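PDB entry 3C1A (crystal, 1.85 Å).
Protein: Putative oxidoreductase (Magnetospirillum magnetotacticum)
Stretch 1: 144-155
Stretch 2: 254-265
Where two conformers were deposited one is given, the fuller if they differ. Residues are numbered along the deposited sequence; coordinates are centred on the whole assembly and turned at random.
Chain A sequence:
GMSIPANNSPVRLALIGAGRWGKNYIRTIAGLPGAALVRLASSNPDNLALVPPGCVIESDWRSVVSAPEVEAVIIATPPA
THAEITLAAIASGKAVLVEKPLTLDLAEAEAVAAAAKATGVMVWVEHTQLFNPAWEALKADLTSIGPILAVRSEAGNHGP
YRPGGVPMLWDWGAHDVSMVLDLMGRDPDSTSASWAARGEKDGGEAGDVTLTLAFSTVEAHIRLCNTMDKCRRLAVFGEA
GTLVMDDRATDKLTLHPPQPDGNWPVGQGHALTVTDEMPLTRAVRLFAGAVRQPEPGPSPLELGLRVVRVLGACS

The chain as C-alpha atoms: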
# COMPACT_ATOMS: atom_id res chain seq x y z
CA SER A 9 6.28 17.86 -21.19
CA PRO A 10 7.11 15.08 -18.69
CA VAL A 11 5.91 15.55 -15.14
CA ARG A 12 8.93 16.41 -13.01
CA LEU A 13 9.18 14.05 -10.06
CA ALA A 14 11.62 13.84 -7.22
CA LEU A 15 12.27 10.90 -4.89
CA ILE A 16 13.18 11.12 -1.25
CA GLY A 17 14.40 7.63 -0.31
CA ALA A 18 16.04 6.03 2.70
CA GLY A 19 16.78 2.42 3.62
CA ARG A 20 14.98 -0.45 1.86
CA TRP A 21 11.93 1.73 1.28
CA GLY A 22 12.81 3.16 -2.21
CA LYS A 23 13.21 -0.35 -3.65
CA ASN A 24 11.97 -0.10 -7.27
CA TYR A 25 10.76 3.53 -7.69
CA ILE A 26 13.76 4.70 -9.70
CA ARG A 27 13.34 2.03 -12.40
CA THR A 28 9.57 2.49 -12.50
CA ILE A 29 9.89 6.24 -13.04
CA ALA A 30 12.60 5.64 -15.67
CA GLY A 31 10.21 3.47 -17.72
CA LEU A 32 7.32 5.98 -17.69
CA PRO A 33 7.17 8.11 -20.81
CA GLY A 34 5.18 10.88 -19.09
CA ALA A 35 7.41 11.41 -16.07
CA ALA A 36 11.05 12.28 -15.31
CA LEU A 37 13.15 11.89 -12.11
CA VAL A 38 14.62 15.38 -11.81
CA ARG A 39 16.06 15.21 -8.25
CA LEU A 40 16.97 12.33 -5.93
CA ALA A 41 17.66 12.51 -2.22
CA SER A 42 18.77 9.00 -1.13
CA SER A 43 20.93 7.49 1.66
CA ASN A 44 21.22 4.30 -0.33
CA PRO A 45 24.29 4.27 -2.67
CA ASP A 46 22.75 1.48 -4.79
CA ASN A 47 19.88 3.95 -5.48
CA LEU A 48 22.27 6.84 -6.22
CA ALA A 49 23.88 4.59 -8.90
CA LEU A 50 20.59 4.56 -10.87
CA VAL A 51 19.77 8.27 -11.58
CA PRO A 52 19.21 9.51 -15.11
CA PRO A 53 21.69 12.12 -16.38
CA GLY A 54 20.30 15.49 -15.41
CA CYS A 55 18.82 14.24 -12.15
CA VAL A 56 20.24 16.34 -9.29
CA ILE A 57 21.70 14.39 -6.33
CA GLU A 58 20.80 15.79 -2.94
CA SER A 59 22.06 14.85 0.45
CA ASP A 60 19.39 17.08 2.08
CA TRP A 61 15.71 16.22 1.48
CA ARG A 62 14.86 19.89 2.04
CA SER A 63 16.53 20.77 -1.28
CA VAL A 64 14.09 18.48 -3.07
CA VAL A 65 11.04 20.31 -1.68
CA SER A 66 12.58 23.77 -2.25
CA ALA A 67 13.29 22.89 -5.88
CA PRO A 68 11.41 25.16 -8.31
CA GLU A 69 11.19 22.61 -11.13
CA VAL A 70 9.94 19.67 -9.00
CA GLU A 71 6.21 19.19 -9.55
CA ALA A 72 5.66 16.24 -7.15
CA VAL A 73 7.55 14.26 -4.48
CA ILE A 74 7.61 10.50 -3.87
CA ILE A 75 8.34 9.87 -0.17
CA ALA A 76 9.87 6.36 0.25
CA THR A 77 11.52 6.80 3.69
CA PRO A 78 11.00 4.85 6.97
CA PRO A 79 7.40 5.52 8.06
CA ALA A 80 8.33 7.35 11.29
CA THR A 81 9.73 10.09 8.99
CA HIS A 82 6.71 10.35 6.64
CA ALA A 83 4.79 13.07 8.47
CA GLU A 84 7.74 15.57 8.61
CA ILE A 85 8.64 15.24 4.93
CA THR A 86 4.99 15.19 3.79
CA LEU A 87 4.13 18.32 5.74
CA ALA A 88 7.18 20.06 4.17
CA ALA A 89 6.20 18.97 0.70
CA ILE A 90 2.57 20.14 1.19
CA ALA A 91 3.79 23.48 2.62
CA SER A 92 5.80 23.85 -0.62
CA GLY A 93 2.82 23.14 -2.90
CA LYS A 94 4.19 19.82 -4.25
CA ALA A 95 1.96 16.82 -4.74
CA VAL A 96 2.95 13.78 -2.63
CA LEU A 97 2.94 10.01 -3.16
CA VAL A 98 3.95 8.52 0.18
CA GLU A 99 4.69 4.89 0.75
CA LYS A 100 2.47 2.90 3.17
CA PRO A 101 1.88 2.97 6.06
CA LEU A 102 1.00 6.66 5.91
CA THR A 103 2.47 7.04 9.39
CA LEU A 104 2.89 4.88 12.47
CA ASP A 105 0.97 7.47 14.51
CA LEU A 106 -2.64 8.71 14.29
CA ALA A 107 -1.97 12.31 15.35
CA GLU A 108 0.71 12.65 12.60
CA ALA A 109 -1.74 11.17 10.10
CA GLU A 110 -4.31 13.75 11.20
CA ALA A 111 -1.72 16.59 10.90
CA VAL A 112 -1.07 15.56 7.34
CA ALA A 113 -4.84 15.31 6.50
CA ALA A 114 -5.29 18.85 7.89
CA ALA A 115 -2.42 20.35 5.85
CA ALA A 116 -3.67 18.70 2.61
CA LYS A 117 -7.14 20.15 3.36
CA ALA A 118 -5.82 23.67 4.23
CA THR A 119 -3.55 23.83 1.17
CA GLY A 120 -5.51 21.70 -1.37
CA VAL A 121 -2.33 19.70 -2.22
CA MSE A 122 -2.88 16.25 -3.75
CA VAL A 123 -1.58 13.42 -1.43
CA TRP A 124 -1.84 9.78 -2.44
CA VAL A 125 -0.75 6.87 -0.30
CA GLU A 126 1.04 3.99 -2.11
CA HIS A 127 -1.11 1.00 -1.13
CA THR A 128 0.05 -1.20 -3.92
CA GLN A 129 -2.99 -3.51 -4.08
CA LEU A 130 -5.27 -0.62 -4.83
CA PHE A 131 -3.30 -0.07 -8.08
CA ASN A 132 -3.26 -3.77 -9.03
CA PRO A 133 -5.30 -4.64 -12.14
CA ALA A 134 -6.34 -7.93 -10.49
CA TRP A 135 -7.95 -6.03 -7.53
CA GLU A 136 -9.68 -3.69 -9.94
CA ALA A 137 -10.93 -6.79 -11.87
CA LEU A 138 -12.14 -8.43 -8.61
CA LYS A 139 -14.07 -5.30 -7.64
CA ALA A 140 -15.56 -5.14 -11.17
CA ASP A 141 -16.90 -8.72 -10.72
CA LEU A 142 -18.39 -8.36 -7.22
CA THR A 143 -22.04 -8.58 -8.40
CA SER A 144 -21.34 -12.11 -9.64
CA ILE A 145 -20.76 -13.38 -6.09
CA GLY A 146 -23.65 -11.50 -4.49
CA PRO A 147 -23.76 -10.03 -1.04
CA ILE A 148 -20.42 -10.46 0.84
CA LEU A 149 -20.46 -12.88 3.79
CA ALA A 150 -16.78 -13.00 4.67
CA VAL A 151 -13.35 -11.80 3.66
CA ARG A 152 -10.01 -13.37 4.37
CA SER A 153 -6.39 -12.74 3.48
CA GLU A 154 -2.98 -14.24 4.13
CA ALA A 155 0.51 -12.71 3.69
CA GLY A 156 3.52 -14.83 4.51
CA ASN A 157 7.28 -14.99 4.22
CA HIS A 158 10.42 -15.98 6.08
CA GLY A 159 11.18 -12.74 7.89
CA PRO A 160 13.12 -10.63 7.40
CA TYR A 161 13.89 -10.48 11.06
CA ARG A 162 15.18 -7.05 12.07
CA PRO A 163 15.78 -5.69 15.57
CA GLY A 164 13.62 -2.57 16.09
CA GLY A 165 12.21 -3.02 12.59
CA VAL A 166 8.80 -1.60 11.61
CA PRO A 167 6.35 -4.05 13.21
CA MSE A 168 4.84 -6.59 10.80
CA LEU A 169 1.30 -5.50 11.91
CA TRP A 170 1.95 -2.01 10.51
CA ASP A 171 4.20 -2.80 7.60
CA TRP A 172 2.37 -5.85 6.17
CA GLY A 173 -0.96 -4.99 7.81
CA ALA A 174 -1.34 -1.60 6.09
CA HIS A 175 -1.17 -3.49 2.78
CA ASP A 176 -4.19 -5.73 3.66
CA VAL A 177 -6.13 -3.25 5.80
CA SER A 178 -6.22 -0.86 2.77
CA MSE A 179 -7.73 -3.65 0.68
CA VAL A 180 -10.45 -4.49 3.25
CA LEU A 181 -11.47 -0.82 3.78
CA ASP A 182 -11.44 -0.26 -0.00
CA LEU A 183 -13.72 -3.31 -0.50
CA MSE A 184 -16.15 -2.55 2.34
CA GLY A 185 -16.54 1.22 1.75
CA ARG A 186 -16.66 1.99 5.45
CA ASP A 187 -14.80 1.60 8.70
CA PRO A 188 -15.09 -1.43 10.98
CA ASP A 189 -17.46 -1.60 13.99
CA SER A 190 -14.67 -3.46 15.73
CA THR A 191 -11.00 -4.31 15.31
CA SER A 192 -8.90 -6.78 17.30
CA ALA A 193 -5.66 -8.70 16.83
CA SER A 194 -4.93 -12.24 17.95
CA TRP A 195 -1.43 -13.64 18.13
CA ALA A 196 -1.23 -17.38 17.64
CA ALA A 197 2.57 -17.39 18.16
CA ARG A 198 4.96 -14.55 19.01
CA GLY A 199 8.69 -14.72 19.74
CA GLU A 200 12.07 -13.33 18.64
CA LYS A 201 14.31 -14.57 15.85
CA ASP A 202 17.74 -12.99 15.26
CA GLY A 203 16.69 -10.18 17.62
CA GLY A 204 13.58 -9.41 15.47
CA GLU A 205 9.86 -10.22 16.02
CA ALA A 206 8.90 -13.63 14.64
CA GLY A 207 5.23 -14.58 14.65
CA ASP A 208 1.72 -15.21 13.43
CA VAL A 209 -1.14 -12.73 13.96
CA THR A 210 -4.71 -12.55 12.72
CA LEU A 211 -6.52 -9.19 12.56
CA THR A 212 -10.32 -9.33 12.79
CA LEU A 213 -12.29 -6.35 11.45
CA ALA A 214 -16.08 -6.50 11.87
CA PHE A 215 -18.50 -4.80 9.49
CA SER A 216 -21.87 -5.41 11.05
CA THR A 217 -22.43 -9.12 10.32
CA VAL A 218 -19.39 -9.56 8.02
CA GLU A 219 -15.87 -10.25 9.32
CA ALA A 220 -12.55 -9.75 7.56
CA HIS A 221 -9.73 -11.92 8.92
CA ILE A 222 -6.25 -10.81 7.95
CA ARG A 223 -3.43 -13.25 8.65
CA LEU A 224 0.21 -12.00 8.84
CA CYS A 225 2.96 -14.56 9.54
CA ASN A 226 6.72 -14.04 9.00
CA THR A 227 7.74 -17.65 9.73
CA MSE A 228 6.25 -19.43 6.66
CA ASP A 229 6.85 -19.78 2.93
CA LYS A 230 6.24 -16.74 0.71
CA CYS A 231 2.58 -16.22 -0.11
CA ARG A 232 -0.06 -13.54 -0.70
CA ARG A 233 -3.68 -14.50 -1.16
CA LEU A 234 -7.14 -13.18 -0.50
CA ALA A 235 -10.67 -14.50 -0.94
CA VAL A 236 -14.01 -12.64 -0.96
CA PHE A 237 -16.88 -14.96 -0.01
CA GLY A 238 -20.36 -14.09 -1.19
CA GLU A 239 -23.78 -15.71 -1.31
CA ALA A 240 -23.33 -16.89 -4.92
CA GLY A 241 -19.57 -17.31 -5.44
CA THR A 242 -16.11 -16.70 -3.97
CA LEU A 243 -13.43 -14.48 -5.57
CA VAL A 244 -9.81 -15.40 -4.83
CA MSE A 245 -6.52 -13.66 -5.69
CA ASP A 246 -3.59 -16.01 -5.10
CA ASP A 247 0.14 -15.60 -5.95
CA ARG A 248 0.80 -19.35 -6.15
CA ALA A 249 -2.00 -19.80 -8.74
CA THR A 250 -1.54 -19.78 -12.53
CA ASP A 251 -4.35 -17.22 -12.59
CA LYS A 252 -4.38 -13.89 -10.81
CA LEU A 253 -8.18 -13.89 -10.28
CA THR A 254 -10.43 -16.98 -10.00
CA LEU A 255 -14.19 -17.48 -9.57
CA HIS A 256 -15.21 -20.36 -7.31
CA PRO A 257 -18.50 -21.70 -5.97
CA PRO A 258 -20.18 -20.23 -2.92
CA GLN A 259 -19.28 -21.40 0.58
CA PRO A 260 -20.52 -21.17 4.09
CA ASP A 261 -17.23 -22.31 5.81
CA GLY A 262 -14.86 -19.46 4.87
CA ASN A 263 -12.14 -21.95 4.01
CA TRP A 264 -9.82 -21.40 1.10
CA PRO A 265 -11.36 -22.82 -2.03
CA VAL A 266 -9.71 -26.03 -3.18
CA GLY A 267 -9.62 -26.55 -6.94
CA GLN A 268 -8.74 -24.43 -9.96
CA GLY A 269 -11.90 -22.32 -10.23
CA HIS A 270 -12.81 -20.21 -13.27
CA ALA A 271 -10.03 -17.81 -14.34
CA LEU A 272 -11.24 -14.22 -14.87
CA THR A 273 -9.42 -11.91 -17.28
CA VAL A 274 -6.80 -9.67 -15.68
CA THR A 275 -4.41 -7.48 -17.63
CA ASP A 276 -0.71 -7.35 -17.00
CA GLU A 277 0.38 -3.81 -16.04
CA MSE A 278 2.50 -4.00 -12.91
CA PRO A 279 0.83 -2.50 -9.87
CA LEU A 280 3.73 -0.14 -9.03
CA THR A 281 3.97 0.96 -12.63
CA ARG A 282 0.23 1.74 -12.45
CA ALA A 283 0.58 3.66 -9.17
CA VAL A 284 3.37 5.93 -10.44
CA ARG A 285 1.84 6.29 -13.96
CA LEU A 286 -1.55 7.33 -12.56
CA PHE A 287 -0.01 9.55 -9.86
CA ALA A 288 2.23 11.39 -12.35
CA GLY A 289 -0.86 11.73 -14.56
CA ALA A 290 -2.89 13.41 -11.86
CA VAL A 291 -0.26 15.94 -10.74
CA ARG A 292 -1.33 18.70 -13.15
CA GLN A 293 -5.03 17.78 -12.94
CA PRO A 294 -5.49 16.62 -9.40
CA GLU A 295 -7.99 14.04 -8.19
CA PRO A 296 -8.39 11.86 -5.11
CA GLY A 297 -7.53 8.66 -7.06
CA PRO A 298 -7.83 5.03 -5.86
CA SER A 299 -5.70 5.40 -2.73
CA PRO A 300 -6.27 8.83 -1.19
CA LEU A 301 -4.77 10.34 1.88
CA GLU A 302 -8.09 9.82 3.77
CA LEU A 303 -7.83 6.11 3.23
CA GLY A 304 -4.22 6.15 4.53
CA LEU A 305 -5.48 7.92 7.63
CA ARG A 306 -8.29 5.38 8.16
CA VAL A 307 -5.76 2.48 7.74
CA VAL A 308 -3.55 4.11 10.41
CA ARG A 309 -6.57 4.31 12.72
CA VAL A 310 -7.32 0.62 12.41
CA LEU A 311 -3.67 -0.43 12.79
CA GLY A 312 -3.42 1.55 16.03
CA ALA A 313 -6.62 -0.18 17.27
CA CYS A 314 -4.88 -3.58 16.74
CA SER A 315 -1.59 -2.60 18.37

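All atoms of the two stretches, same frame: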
# COMPACT_ATOMS: atom_id res chain seq x y z
N SER A 144 -21.30 -10.68 -9.36
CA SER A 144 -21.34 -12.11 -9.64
C SER A 144 -21.47 -12.96 -8.38
O SER A 144 -22.20 -13.95 -8.38
CB SER A 144 -20.08 -12.54 -10.40
OG SER A 144 -19.90 -11.75 -11.56
N ILE A 145 -20.78 -12.57 -7.31
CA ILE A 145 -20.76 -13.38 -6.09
C ILE A 145 -21.85 -12.98 -5.09
O ILE A 145 -22.02 -13.62 -4.07
CB ILE A 145 -19.35 -13.43 -5.44
CG1 ILE A 145 -18.89 -12.05 -4.95
CG2 ILE A 145 -18.34 -14.00 -6.46
CD1 ILE A 145 -17.92 -12.11 -3.72
N GLY A 146 -22.59 -11.91 -5.36
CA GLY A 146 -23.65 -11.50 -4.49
C GLY A 146 -23.20 -10.90 -3.17
O GLY A 146 -22.00 -10.70 -2.91
N PRO A 147 -24.15 -10.64 -2.30
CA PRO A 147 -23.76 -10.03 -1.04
C PRO A 147 -22.59 -10.75 -0.32
O PRO A 147 -22.55 -11.99 -0.21
CB PRO A 147 -25.06 -10.06 -0.25
CG PRO A 147 -26.12 -10.00 -1.31
CD PRO A 147 -25.60 -10.86 -2.40
N ILE A 148 -21.63 -9.95 0.14
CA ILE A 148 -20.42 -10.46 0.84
C ILE A 148 -20.78 -11.01 2.20
O ILE A 148 -21.48 -10.36 2.99
CB ILE A 148 -19.36 -9.35 1.03
CG1 ILE A 148 -18.95 -8.81 -0.35
CG2 ILE A 148 -18.15 -9.86 1.90
CD1 ILE A 148 -18.08 -7.55 -0.35
N LEU A 149 -20.28 -12.21 2.48
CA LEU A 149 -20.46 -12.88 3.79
C LEU A 149 -19.22 -12.85 4.67
O LEU A 149 -19.30 -12.82 5.89
CB LEU A 149 -20.82 -14.34 3.59
CG LEU A 149 -22.02 -14.65 2.69
CD1 LEU A 149 -22.04 -16.13 2.27
CD2 LEU A 149 -23.24 -14.24 3.44
N ALA A 150 -18.07 -12.91 4.01
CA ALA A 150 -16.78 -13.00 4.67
C ALA A 150 -15.68 -12.59 3.73
O ALA A 150 -15.81 -12.70 2.52
CB ALA A 150 -16.51 -14.41 5.16
N VAL A 151 -14.58 -12.16 4.35
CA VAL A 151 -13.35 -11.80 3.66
C VAL A 151 -12.18 -12.39 4.45
O VAL A 151 -12.14 -12.32 5.68
CB VAL A 151 -13.21 -10.29 3.58
CG1 VAL A 151 -11.90 -9.93 2.99
CG2 VAL A 151 -14.37 -9.67 2.80
N ARG A 152 -11.24 -12.99 3.72
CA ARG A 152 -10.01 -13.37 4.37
C ARG A 152 -8.78 -13.16 3.52
O ARG A 152 -8.83 -13.23 2.27
CB ARG A 152 -10.11 -14.82 4.83
CG ARG A 152 -9.53 -15.80 3.88
CD ARG A 152 -9.80 -17.22 4.34
NE ARG A 152 -8.84 -17.64 5.34
CZ ARG A 152 -8.80 -18.85 5.87
NH1 ARG A 152 -9.74 -19.76 5.60
NH2 ARG A 152 -7.85 -19.13 6.75
N SER A 153 -7.67 -12.86 4.18
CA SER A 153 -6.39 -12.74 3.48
C SER A 153 -5.26 -13.35 4.29
O SER A 153 -5.37 -13.54 5.50
CB SER A 153 -6.06 -11.27 3.17
OG SER A 153 -5.88 -10.53 4.36
N GLU A 154 -4.20 -13.69 3.57
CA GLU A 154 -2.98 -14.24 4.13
C GLU A 154 -1.75 -13.71 3.38
O GLU A 154 -1.65 -13.79 2.10
CB GLU A 154 -3.01 -15.76 4.00
CG GLU A 154 -1.91 -16.46 4.75
CD GLU A 154 -2.05 -17.96 4.63
OE1 GLU A 154 -1.84 -18.49 3.53
OE2 GLU A 154 -2.43 -18.58 5.63
N ALA A 155 -0.80 -13.20 4.17
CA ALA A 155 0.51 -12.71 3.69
C ALA A 155 1.58 -13.42 4.49
O ALA A 155 1.60 -13.37 5.71
CB ALA A 155 0.65 -11.22 3.90
N THR A 254 -9.62 -15.79 -9.72
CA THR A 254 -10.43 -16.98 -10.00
C THR A 254 -11.81 -16.88 -9.34
O THR A 254 -11.94 -16.42 -8.18
CB THR A 254 -9.75 -18.28 -9.54
OG1 THR A 254 -9.37 -18.16 -8.16
CG2 THR A 254 -8.52 -18.53 -10.32
N LEU A 255 -12.83 -17.31 -10.09
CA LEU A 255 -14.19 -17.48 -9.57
C LEU A 255 -14.44 -18.91 -9.13
O LEU A 255 -14.17 -19.88 -9.87
CB LEU A 255 -15.23 -17.04 -10.59
CG LEU A 255 -16.68 -17.06 -10.09
CD1 LEU A 255 -16.90 -16.13 -8.91
CD2 LEU A 255 -17.62 -16.70 -11.23
N HIS A 256 -14.94 -19.05 -7.91
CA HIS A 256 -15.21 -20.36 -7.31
C HIS A 256 -16.64 -20.42 -6.82
O HIS A 256 -17.28 -19.39 -6.69
CB HIS A 256 -14.28 -20.60 -6.15
CG HIS A 256 -12.85 -20.66 -6.55
ND1 HIS A 256 -12.17 -21.86 -6.71
CD2 HIS A 256 -11.96 -19.68 -6.84
CE1 HIS A 256 -10.93 -21.60 -7.07
NE2 HIS A 256 -10.78 -20.29 -7.16
N PRO A 257 -17.15 -21.63 -6.54
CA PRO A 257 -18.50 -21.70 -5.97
C PRO A 257 -18.67 -21.01 -4.63
O PRO A 257 -17.69 -20.74 -3.95
CB PRO A 257 -18.74 -23.21 -5.83
CG PRO A 257 -17.81 -23.83 -6.86
CD PRO A 257 -16.59 -22.97 -6.81
N PRO A 258 -19.92 -20.76 -4.25
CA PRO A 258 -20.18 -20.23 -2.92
C PRO A 258 -19.77 -21.19 -1.78
O PRO A 258 -19.67 -22.41 -1.94
CB PRO A 258 -21.68 -19.98 -2.93
CG PRO A 258 -22.23 -20.92 -3.96
CD PRO A 258 -21.15 -21.01 -5.01
N GLN A 259 -19.54 -20.61 -0.61
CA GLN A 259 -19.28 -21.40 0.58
C GLN A 259 -20.11 -20.86 1.72
O GLN A 259 -20.62 -19.73 1.67
CB GLN A 259 -17.82 -21.32 0.95
CG GLN A 259 -16.90 -21.56 -0.22
CD GLN A 259 -15.52 -21.93 0.23
OE1 GLN A 259 -15.16 -21.66 1.38
NE2 GLN A 259 -14.75 -22.60 -0.64
N PRO A 260 -20.31 -21.69 2.74
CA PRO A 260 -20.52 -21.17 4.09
C PRO A 260 -19.28 -21.19 5.02
O PRO A 260 -19.23 -20.39 5.94
CB PRO A 260 -21.62 -22.10 4.61
CG PRO A 260 -21.62 -23.34 3.62
CD PRO A 260 -20.52 -23.13 2.66
N ASP A 261 -18.29 -22.06 4.79
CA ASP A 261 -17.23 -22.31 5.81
C ASP A 261 -16.09 -21.28 5.88
O ASP A 261 -15.32 -21.27 6.86
CB ASP A 261 -16.64 -23.71 5.68
CG ASP A 261 -15.99 -23.96 4.32
OD1 ASP A 261 -15.39 -23.03 3.75
OD2 ASP A 261 -16.07 -25.10 3.81
N GLY A 262 -15.95 -20.43 4.87
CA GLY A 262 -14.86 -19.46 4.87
C GLY A 262 -13.47 -20.04 4.69
O GLY A 262 -12.49 -19.35 4.89
N ASN A 263 -13.39 -21.30 4.28
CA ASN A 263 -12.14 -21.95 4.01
C ASN A 263 -11.68 -21.58 2.62
O ASN A 263 -12.47 -21.29 1.76
CB ASN A 263 -12.30 -23.48 4.04
CG ASN A 263 -12.35 -24.06 5.44
OD1 ASN A 263 -11.93 -23.43 6.43
ND2 ASN A 263 -12.87 -25.28 5.54
N TRP A 264 -10.37 -21.63 2.41
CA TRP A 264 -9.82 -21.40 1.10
C TRP A 264 -10.38 -22.39 0.10
O TRP A 264 -10.27 -23.61 0.30
CB TRP A 264 -8.31 -21.56 1.13
CG TRP A 264 -7.61 -20.56 1.92
CD1 TRP A 264 -6.99 -20.76 3.09
CD2 TRP A 264 -7.42 -19.17 1.59
NE1 TRP A 264 -6.43 -19.59 3.54
CE2 TRP A 264 -6.67 -18.60 2.63
CE3 TRP A 264 -7.81 -18.36 0.52
CZ2 TRP A 264 -6.30 -17.27 2.64
CZ3 TRP A 264 -7.44 -17.04 0.53
CH2 TRP A 264 -6.70 -16.51 1.59
N PRO A 265 -10.97 -21.90 -0.99
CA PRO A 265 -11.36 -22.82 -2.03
C PRO A 265 -10.24 -23.75 -2.49
O PRO A 265 -9.14 -23.31 -2.79
CB PRO A 265 -11.78 -21.88 -3.16
CG PRO A 265 -12.28 -20.69 -2.45
CD PRO A 265 -11.36 -20.52 -1.31
O HOH W 1 -4.92 -18.46 6.21
O HOH W 2 -9.06 -23.08 5.03

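The two stretches lie at least 110 residues apart in sequence wherever they touch, and they pack through side chains rather than through a shared sheet ladder. Stretch 1 comes out of a helix that begins earlier in the chain; Gly146 is the first residue to leave helical phi/psi, with a positive phi that suits glycine, and the chain then runs as a strand from Ile148 through Ala155 and beyond. Stretch 2 begins as a strand, Thr254 to His256, and then continues as a proline-rich loop. The backbones keep well apart, with CA of Ile145 7.6 Å from CA of Pro258 and CA of Leu149 8.3 Å from CA of Pro260, and no backbone-to-backbone hydrogen bond joins them. Together they bury 423 Å², much of it on Arg152 and Trp264.

These two residues form the centre of the contact. The Arg152 guanidinium lies flat on the Trp264 indole, with centres 3.9 Å apart and planes inclined by 23°. Arg152 CZ sits 3.9 Å from the centroid of the five-membered ring of Trp264, off-centre, an arrangement that lets the delocalised cation meet the electron-rich ring. The aliphatic part of the same side chain covers the other ring: Arg152 CG lies over its face, 3.9 Å from the centroid of the six-membered ring of Trp264. The extended chi2 of Arg152 (t) helps carry its side chain along the indole. Glu154 CB approaches Trp264 CZ2 at 3.9 Å, adding a further contact to the indole from the same strand.

Stacking leaves the edge of the guanidinium free for polar partners. There Arg152 NH1 donates a hydrogen bond to the backbone oxygen, O, of Gly262 (2.9 Å, 143°), the one direct hydrogen bond between the stretches. Gly262 itself adopts a positive phi, a conformation favourable to glycine, within a loop where Asn263 N also donates to Asp261 OD1 at 2.7 Å.

Two waters extend this polar network. Water 1 donates to Glu154 OE2 (2.6 Å) and accepts from Trp264 NE1 (3.3 Å), with a weak bond from Arg152 NH2 (3.1 Å); it thus links the indole nitrogen to the carboxylate. Water 2 accepts from the backbone N of Trp264 (3.3 Å) and makes weak bonds with Arg152 NH1 (3.4 Å) and Asn263 OD1 (3.2 Å).

Apolar contact completes the packing. Ile145 CG2 meets Leu255 CD1 at 3.6 Å, joining the residue just before Gly146 to the short strand of stretch 2. Farther along, the exposed Leu149 points toward the loop, bringing its CD1 to 3.9 Å from Gln259 O, a van der Waals contact.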